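Local coordinates for Lys-gingipain catalytic subunit (Porphyromonas gingivalis, PDB 6I9A), which cleaves proteins after lysine residues as a secreted cysteine endopeptidase and possible virulence factor in periodontal disease, at residues A57-K60 and A61-K65; S230-K233 and A234-N237; V422-T425 and K426-E430. One frame throughout, in Å; residues are numbered along the deposited sequence.

Interaction 1. Residues A57-K60 and A61-K65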
loop_
_atom_site.group_PDB
_atom_site.type_symbol
_atom_site.label_atom_id
_atom_site.label_comp_id
_atom_site.label_asym_id
_atom_site.label_seq_id
_atom_site.Cartn_x
_atom_site.Cartn_y
_atom_site.Cartn_z
ATOM N N ALA A 57 -4.545 17.987 -16.913
ATOM C CA ALA A 57 -5.602 17.581 -17.822
ATOM C C ALA A 57 -5.169 16.471 -18.789
ATOM O O ALA A 57 -5.928 15.527 -19.009
ATOM C CB ALA A 57 -6.093 18.779 -18.619
ATOM N N SER A 58 -3.951 16.574 -19.369
ATOM C CA SER A 58 -3.532 15.580 -20.350
ATOM C C SER A 58 -3.249 14.246 -19.639
ATOM O O SER A 58 -3.606 13.194 -20.157
ATOM C CB SER A 58 -2.310 16.088 -21.123
ATOM O OG SER A 58 -1.113 16.113 -20.349
ATOM N N ILE A 59 -2.586 14.306 -18.479
ATOM C CA ILE A 59 -2.239 13.076 -17.778
ATOM C C ILE A 59 -3.514 12.360 -17.327
ATOM O O ILE A 59 -3.632 11.138 -17.481
ATOM C CB ILE A 59 -1.297 13.407 -16.581
ATOM C CG1 ILE A 59 0.078 13.870 -17.099
ATOM C CG2 ILE A 59 -1.191 12.183 -15.614
ATOM C CD1 ILE A 59 0.888 14.574 -16.045
ATOM N N LYS A 60 -4.478 13.121 -16.792
ATOM C CA LYS A 60 -5.735 12.522 -16.371
ATOM C C LYS A 60 -6.481 11.901 -17.581
ATOM O O LYS A 60 -7.002 10.770 -17.500
ATOM C CB LYS A 60 -6.593 13.579 -15.661
ATOM C CG LYS A 60 -7.939 13.052 -15.155
ATOM C CD LYS A 60 -8.597 14.088 -14.147
ATOM C CE LYS A 60 -8.924 15.410 -14.722
ATOM N NZ LYS A 60 -9.713 16.159 -13.709
ATOM N N ALA A 61 -6.548 12.642 -18.723
ATOM C CA ALA A 61 -7.268 12.095 -19.865
ATOM C C ALA A 61 -6.593 10.800 -20.348
ATOM O O ALA A 61 -7.293 9.857 -20.720
ATOM C CB ALA A 61 -7.323 13.121 -20.990
ATOM N N PHE A 62 -5.256 10.761 -20.339
ATOM C CA PHE A 62 -4.488 9.578 -20.729
ATOM C C PHE A 62 -4.843 8.391 -19.838
ATOM O O PHE A 62 -5.119 7.291 -20.312
ATOM C CB PHE A 62 -2.995 9.907 -20.661
ATOM C CG PHE A 62 -2.129 8.688 -20.928
ATOM C CD1 PHE A 62 -1.969 8.198 -22.219
ATOM C CD2 PHE A 62 -1.575 7.954 -19.871
ATOM C CE1 PHE A 62 -1.168 7.070 -22.462
ATOM C CE2 PHE A 62 -0.830 6.803 -20.111
ATOM C CZ PHE A 62 -0.626 6.377 -21.401
ATOM N N ILE A 63 -4.827 8.630 -18.518
ATOM C CA ILE A 63 -5.093 7.537 -17.583
ATOM C C ILE A 63 -6.511 7.017 -17.727
ATOM O O ILE A 63 -6.764 5.802 -17.721
ATOM C CB ILE A 63 -4.817 8.020 -16.152
ATOM C CG1 ILE A 63 -3.278 8.258 -15.961
ATOM C CG2 ILE A 63 -5.380 7.022 -15.130
ATOM C CD1 ILE A 63 -2.985 9.051 -14.672
ATOM N N HIS A 64 -7.483 7.967 -17.835
ATOM C CA HIS A 64 -8.882 7.556 -17.948
ATOM C C HIS A 64 -9.109 6.697 -19.200
ATOM O O HIS A 64 -9.835 5.713 -19.167
ATOM C CB HIS A 64 -9.801 8.768 -17.931
ATOM C CG HIS A 64 -9.911 9.432 -16.598
ATOM N ND1 HIS A 64 -10.926 10.333 -16.356
ATOM C CD2 HIS A 64 -9.191 9.263 -15.458
ATOM C CE1 HIS A 64 -10.779 10.746 -15.095
ATOM N NE2 HIS A 64 -9.732 10.140 -14.520
ATOM N N LYS A 65 -8.462 7.105 -20.323
ATOM C CA LYS A 65 -8.621 6.349 -21.563
ATOM C C LYS A 65 -7.974 4.966 -21.414
ATOM O O LYS A 65 -8.557 3.971 -21.837
ATOM C CB LYS A 65 -8.038 7.143 -22.723
ATOM C CG LYS A 65 -8.121 6.411 -24.054
ATOM C CD LYS A 65 -7.556 7.262 -25.198
ATOM C CE LYS A 65 -8.063 6.829 -26.568
ATOM N NZ LYS A 65 -7.890 5.381 -26.831
#
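Lys60 and His64, one turn apart on the helix 56-72, run side by side and point the same way, with the lysine chain laid over one face of the imidazole. The atom that touches is CG of Lys60: it sits 3.8 Å from the centroid of the His64 ring and 25° off the ring normal, displaced toward the NE2 side, a CH-pi contact. Its place follows from the first torsion, which puts CG of Lys60 anti to the backbone N (chi1 -179°), while a bend at chi3 carries NZ off to a salt bridge with Glu92. The ring is held by NE2 of His64, which hydrogen-bonds to the carbonyl O of Tyr104.

On the buried side Ile59 and Ile63 also lie alongside each other, CG2 of Ile59 meeting CD1 of Ile63 at 3.7 Å. Both settle against Val19 of strand 14-20 and Tyr105 of helix 103-106. The Phe62 ring leads away and meets His45 edge-to-face.

Beneath the side chains the backbone repeats regularly: His64 N reaches Lys60 O at 2.9 Å, and Ile63 N reaches Ile59 O at 3.0 Å. These i to i+4 bonds and paired side chains are those of an amphipathic alpha-helix packed on a parallel beta-sheet, here the four-stranded sheet containing strand 14-20 in the alpha/beta catalytic part of this C25 peptidase.

Interaction 2. Residues S230-K233 and A234-N237; sequences SQLK and ALTN
Ala234 takes up the chain after helix 229-232, and its amide N reaches back to the carbonyl O of Gln231 at 3.0 Å. That bond is bent, 143° at the hydrogen, and the donor stands well above the carbonyl plane. The Ala234 methyl lies against the same acceptor, CB to Gln231 O 3.6 Å, and a glycerol molecule, probably from the crystallisation liquor, also hydrogen-bonds to that oxygen.

Leu235 closes the next step. Its N donates to Leu232 O at 3.2 Å, straighter at 167° but again from above the carbonyl plane. Both are i to i+3 bonds, and residues Leu232 to Leu235 make a type I beta turn; beyond it the backbone of Leu235 opens into an extended conformation and leads on toward strand 242-247 of the six-stranded mixed sheet.

Leu232 and Leu235 point the same way, side by side, their CD2 and CD1 methyls 4.0 Å apart. With CG anti to the carbonyl carbon (chi1 -72°), the Leu235 side chain folds back over the turn, bringing its CG to 3.4 Å from Leu232 O, so one carbonyl receives the amide and is also covered by the branch. Leu232 packs against Phe261, Val264 and Ile265 of helix 261-267, whereas Leu235 rests on Leu204 and Asn205 of helix 202-206.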
loop_
_atom_site.group_PDB
_atom_site.type_symbol
_atom_site.label_atom_id
_atom_site.label_comp_id
_atom_site.label_asym_id
_atom_site.label_seq_id
_atom_site.Cartn_x
_atom_site.Cartn_y
_atom_site.Cartn_z
ATOM N N SER A 230 12.895 16.317 10.321
ATOM C CA SER A 230 14.318 16.316 10.655
ATOM C C SER A 230 14.685 15.043 11.441
ATOM O O SER A 230 15.734 14.423 11.204
ATOM C CB SER A 230 14.690 17.581 11.427
ATOM O OG SER A 230 14.619 18.685 10.541
ATOM N N GLN A 231 13.816 14.597 12.343
ATOM C CA GLN A 231 14.040 13.373 13.102
ATOM C C GLN A 231 13.929 12.122 12.212
ATOM O O GLN A 231 14.686 11.157 12.393
ATOM C CB GLN A 231 13.044 13.304 14.262
ATOM C CG GLN A 231 13.446 14.292 15.370
ATOM C CD GLN A 231 12.396 14.458 16.424
ATOM O OE1 GLN A 231 11.210 14.394 16.180
ATOM N NE2 GLN A 231 12.825 14.760 17.642
ATOM N N LEU A 232 13.051 12.166 11.198
ATOM C CA LEU A 232 12.979 11.026 10.264
ATOM C C LEU A 232 14.325 10.828 9.573
ATOM O O LEU A 232 14.722 9.681 9.328
ATOM C CB LEU A 232 11.923 11.264 9.197
ATOM C CG LEU A 232 10.486 11.344 9.703
ATOM C CD1 LEU A 232 9.542 11.602 8.515
ATOM C CD2 LEU A 232 10.061 10.042 10.451
ATOM N N LYS A 233 15.010 11.918 9.248
ATOM C CA LYS A 233 16.281 11.815 8.531
ATOM C C LYS A 233 17.385 11.187 9.387
ATOM O O LYS A 233 18.414 10.753 8.854
ATOM C CB LYS A 233 16.690 13.202 8.045
ATOM C CG LYS A 233 15.743 13.727 6.957
ATOM C CD LYS A 233 15.995 15.209 6.686
ATOM C CE LYS A 233 14.909 15.770 5.753
ATOM N NZ LYS A 233 15.162 17.220 5.443
ATOM N N ALA A 234 17.198 11.169 10.722
ATOM C CA ALA A 234 18.153 10.615 11.671
ATOM C C ALA A 234 17.767 9.217 12.161
ATOM O O ALA A 234 18.462 8.694 13.026
ATOM C CB ALA A 234 18.271 11.565 12.865
ATOM N N LEU A 235 16.695 8.572 11.602
ATOM C CA LEU A 235 16.376 7.192 11.957
ATOM C C LEU A 235 17.554 6.258 11.607
ATOM O O LEU A 235 18.349 6.553 10.699
ATOM C CB LEU A 235 15.117 6.733 11.218
ATOM C CG LEU A 235 13.821 7.374 11.726
ATOM C CD1 LEU A 235 12.701 7.040 10.735
ATOM C CD2 LEU A 235 13.441 6.813 13.104
ATOM N N THR A 236 17.628 5.131 12.302
ATOM C CA THR A 236 18.753 4.215 12.123
ATOM C C THR A 236 18.282 2.817 11.753
ATOM O O THR A 236 19.069 1.857 11.862
ATOM C CB THR A 236 19.585 4.160 13.444
ATOM O OG1 THR A 236 18.775 3.553 14.430
ATOM C CG2 THR A 236 20.084 5.516 13.896
ATOM N N ASN A 237 17.022 2.644 11.273
ATOM C CA ASN A 237 16.450 1.323 11.035
ATOM C C ASN A 237 16.860 0.725 9.686
ATOM O O ASN A 237 16.027 0.295 8.884
ATOM C CB ASN A 237 14.906 1.383 11.129
ATOM C CG ASN A 237 14.223 2.338 10.194
ATOM O OD1 ASN A 237 14.586 3.517 10.098
ATOM N ND2 ASN A 237 13.247 1.838 9.443
#

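Interaction 3. Residues V422-T425 and K426-E430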
loop_
_atom_site.group_PDB
_atom_site.type_symbol
_atom_site.label_atom_id
_atom_site.label_comp_id
_atom_site.label_asym_id
_atom_site.label_seq_id
_atom_site.Cartn_x
_atom_site.Cartn_y
_atom_site.Cartn_z
ATOM N N VAL A 422 -0.378 -21.919 -15.178
ATOM C CA VAL A 422 0.275 -20.683 -15.596
ATOM C C VAL A 422 0.004 -20.457 -17.071
ATOM O O VAL A 422 0.509 -21.219 -17.928
ATOM C CB VAL A 422 1.788 -20.740 -15.300
ATOM C CG1 VAL A 422 2.487 -19.439 -15.747
ATOM C CG2 VAL A 422 2.050 -20.993 -13.816
ATOM N N SER A 423 -0.793 -19.470 -17.374
ATOM C CA SER A 423 -1.213 -19.150 -18.751
ATOM C C SER A 423 -0.130 -18.310 -19.381
ATOM O O SER A 423 0.198 -17.204 -18.906
ATOM C CB SER A 423 -2.557 -18.414 -18.735
ATOM O OG SER A 423 -2.473 -17.217 -17.967
ATOM N N MET A 424 0.423 -18.810 -20.493
ATOM C CA MET A 424 1.543 -18.155 -21.144
ATOM C C MET A 424 1.079 -17.170 -22.178
ATOM O O MET A 424 0.721 -17.542 -23.300
ATOM C CB MET A 424 2.479 -19.204 -21.779
ATOM C CG MET A 424 2.996 -20.209 -20.789
ATOM S SD MET A 424 3.958 -19.472 -19.437
ATOM C CE MET A 424 5.354 -18.902 -20.349
ATOM N N THR A 425 1.044 -15.883 -21.822
ATOM C CA THR A 425 0.666 -14.820 -22.748
ATOM C C THR A 425 1.785 -14.583 -23.752
ATOM O O THR A 425 1.544 -14.101 -24.864
ATOM C CB THR A 425 0.271 -13.572 -21.972
ATOM O OG1 THR A 425 1.325 -13.230 -21.064
ATOM C CG2 THR A 425 -1.062 -13.771 -21.246
ATOM N N LYS A 426 3.015 -14.941 -23.381
ATOM C CA LYS A 426 4.175 -15.003 -24.261
ATOM C C LYS A 426 4.706 -16.407 -24.122
ATOM O O LYS A 426 5.115 -16.810 -23.038
ATOM C CB LYS A 426 5.230 -13.952 -23.883
ATOM C CG LYS A 426 6.449 -13.993 -24.819
ATOM C CD LYS A 426 7.495 -12.917 -24.387
ATOM C CE LYS A 426 8.788 -13.019 -25.177
ATOM N NZ LYS A 426 8.573 -12.846 -26.626
ATOM N N GLN A 427 4.697 -17.188 -25.222
ATOM C CA GLN A 427 5.188 -18.549 -25.096
ATOM C C GLN A 427 6.709 -18.577 -25.083
ATOM O O GLN A 427 7.375 -17.636 -25.518
ATOM C CB GLN A 427 4.619 -19.468 -26.204
ATOM C CG GLN A 427 3.099 -19.608 -26.113
ATOM C CD GLN A 427 2.579 -20.661 -27.045
ATOM O OE1 GLN A 427 3.348 -21.345 -27.758
ATOM N NE2 GLN A 427 1.284 -20.834 -27.016
ATOM N N ILE A 428 7.265 -19.668 -24.495
ATOM C CA ILE A 428 8.715 -19.862 -24.475
ATOM C C ILE A 428 9.135 -20.476 -25.807
ATOM O O ILE A 428 8.702 -21.575 -26.161
ATOM C CB ILE A 428 9.109 -20.752 -23.280
ATOM C CG1 ILE A 428 8.794 -19.994 -21.968
ATOM C CG2 ILE A 428 10.585 -21.168 -23.331
ATOM C CD1 ILE A 428 9.092 -20.790 -20.676
ATOM N N THR A 429 9.932 -19.737 -26.546
ATOM C CA THR A 429 10.378 -20.206 -27.882
ATOM C C THR A 429 11.880 -20.229 -27.997
ATOM O O THR A 429 12.405 -20.542 -29.092
ATOM C CB THR A 429 9.848 -19.271 -28.964
ATOM O OG1 THR A 429 10.508 -18.016 -28.797
ATOM C CG2 THR A 429 8.351 -19.108 -28.912
ATOM N N GLU A 430 12.594 -19.814 -26.928
ATOM C CA GLU A 430 14.049 -19.688 -26.942
ATOM C C GLU A 430 14.654 -20.326 -25.707
ATOM O O GLU A 430 14.039 -20.301 -24.610
ATOM C CB GLU A 430 14.457 -18.199 -26.953
ATOM C CG GLU A 430 13.883 -17.308 -28.044
ATOM C CD GLU A 430 14.192 -17.753 -29.460
ATOM O OE1 GLU A 430 15.345 -18.175 -29.716
ATOM O OE2 GLU A 430 13.279 -17.684 -30.313
HETATM O O HOH W 1 -0.171 -18.916 -25.491
#
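Met424 and Ile428 make the apolar contact, through the curled side chain of the methionine. Bends at chi2 and chi3 (-60° and -67°) swing CE of Met424 round to CG1 of Ile428, 4.0 Å away, and the two side chains cross obliquely. The same methyl, CE of Met424, lies 3.4 Å from the carbonyl O of Lys426, close to the backbone where the chain leaves strand 419-424. Tyr409 of strand 407-413 and Tyr390 of strand 389-394 touch both Met424 and Ile428, while Ile402 adds to the packing round the methionine.

Polar contact between the two segments goes through water. One water molecule donates to Met424 O at 2.7 Å and accepts from NE2 of Gln427 at 2.8 Å, tying the last carbonyl of the strand to a side chain three residues on. The extended Gln427 chain, with CD anti to CA (chi2 -171°), carries its amide out far enough to reach this water.

Bonds to the surroundings fix the turning point. OG1 of Thr425 hydrogen-bonds to Tyr41 OH and to Tyr409 O, the first of these linking the residue to the catalytic part. The backbone of Lys426 also pairs with Tyr409, and that of Ile428 with Asn386, so the chain stays attached to its neighbours after the strand ends. The connection joins strands 419-424 and 432-439 of the antiparallel sheet, with Met424 and Ile428 buried as expected of the core of an immunoglobulin-like fold, here the C-terminal domain of the gingipain.

The three local contacts follow one another along the chain without touching. Interactions 1 and 2 both belong to the catalytic C25 part, their centres about 37 Å apart: residues 57-65 pack on the four-stranded parallel sheet, and residues 230-237 precede strand 242-247, which leads toward Cys249, the active-site nucleophile of the enzyme, here holding the inhibitor KYT-36. Each has a calcium site nearby. The His64 side chain is about 9 Å from a bound calcium ion, and the Leu232 side chain about 8 Å from that of the calcium ligand Glu263. Interaction 3, in the C-terminal immunoglobulin-like domain, lies away from the annotated sites, its centre about 32 Å from interaction 1 and 45 Å from interaction 2.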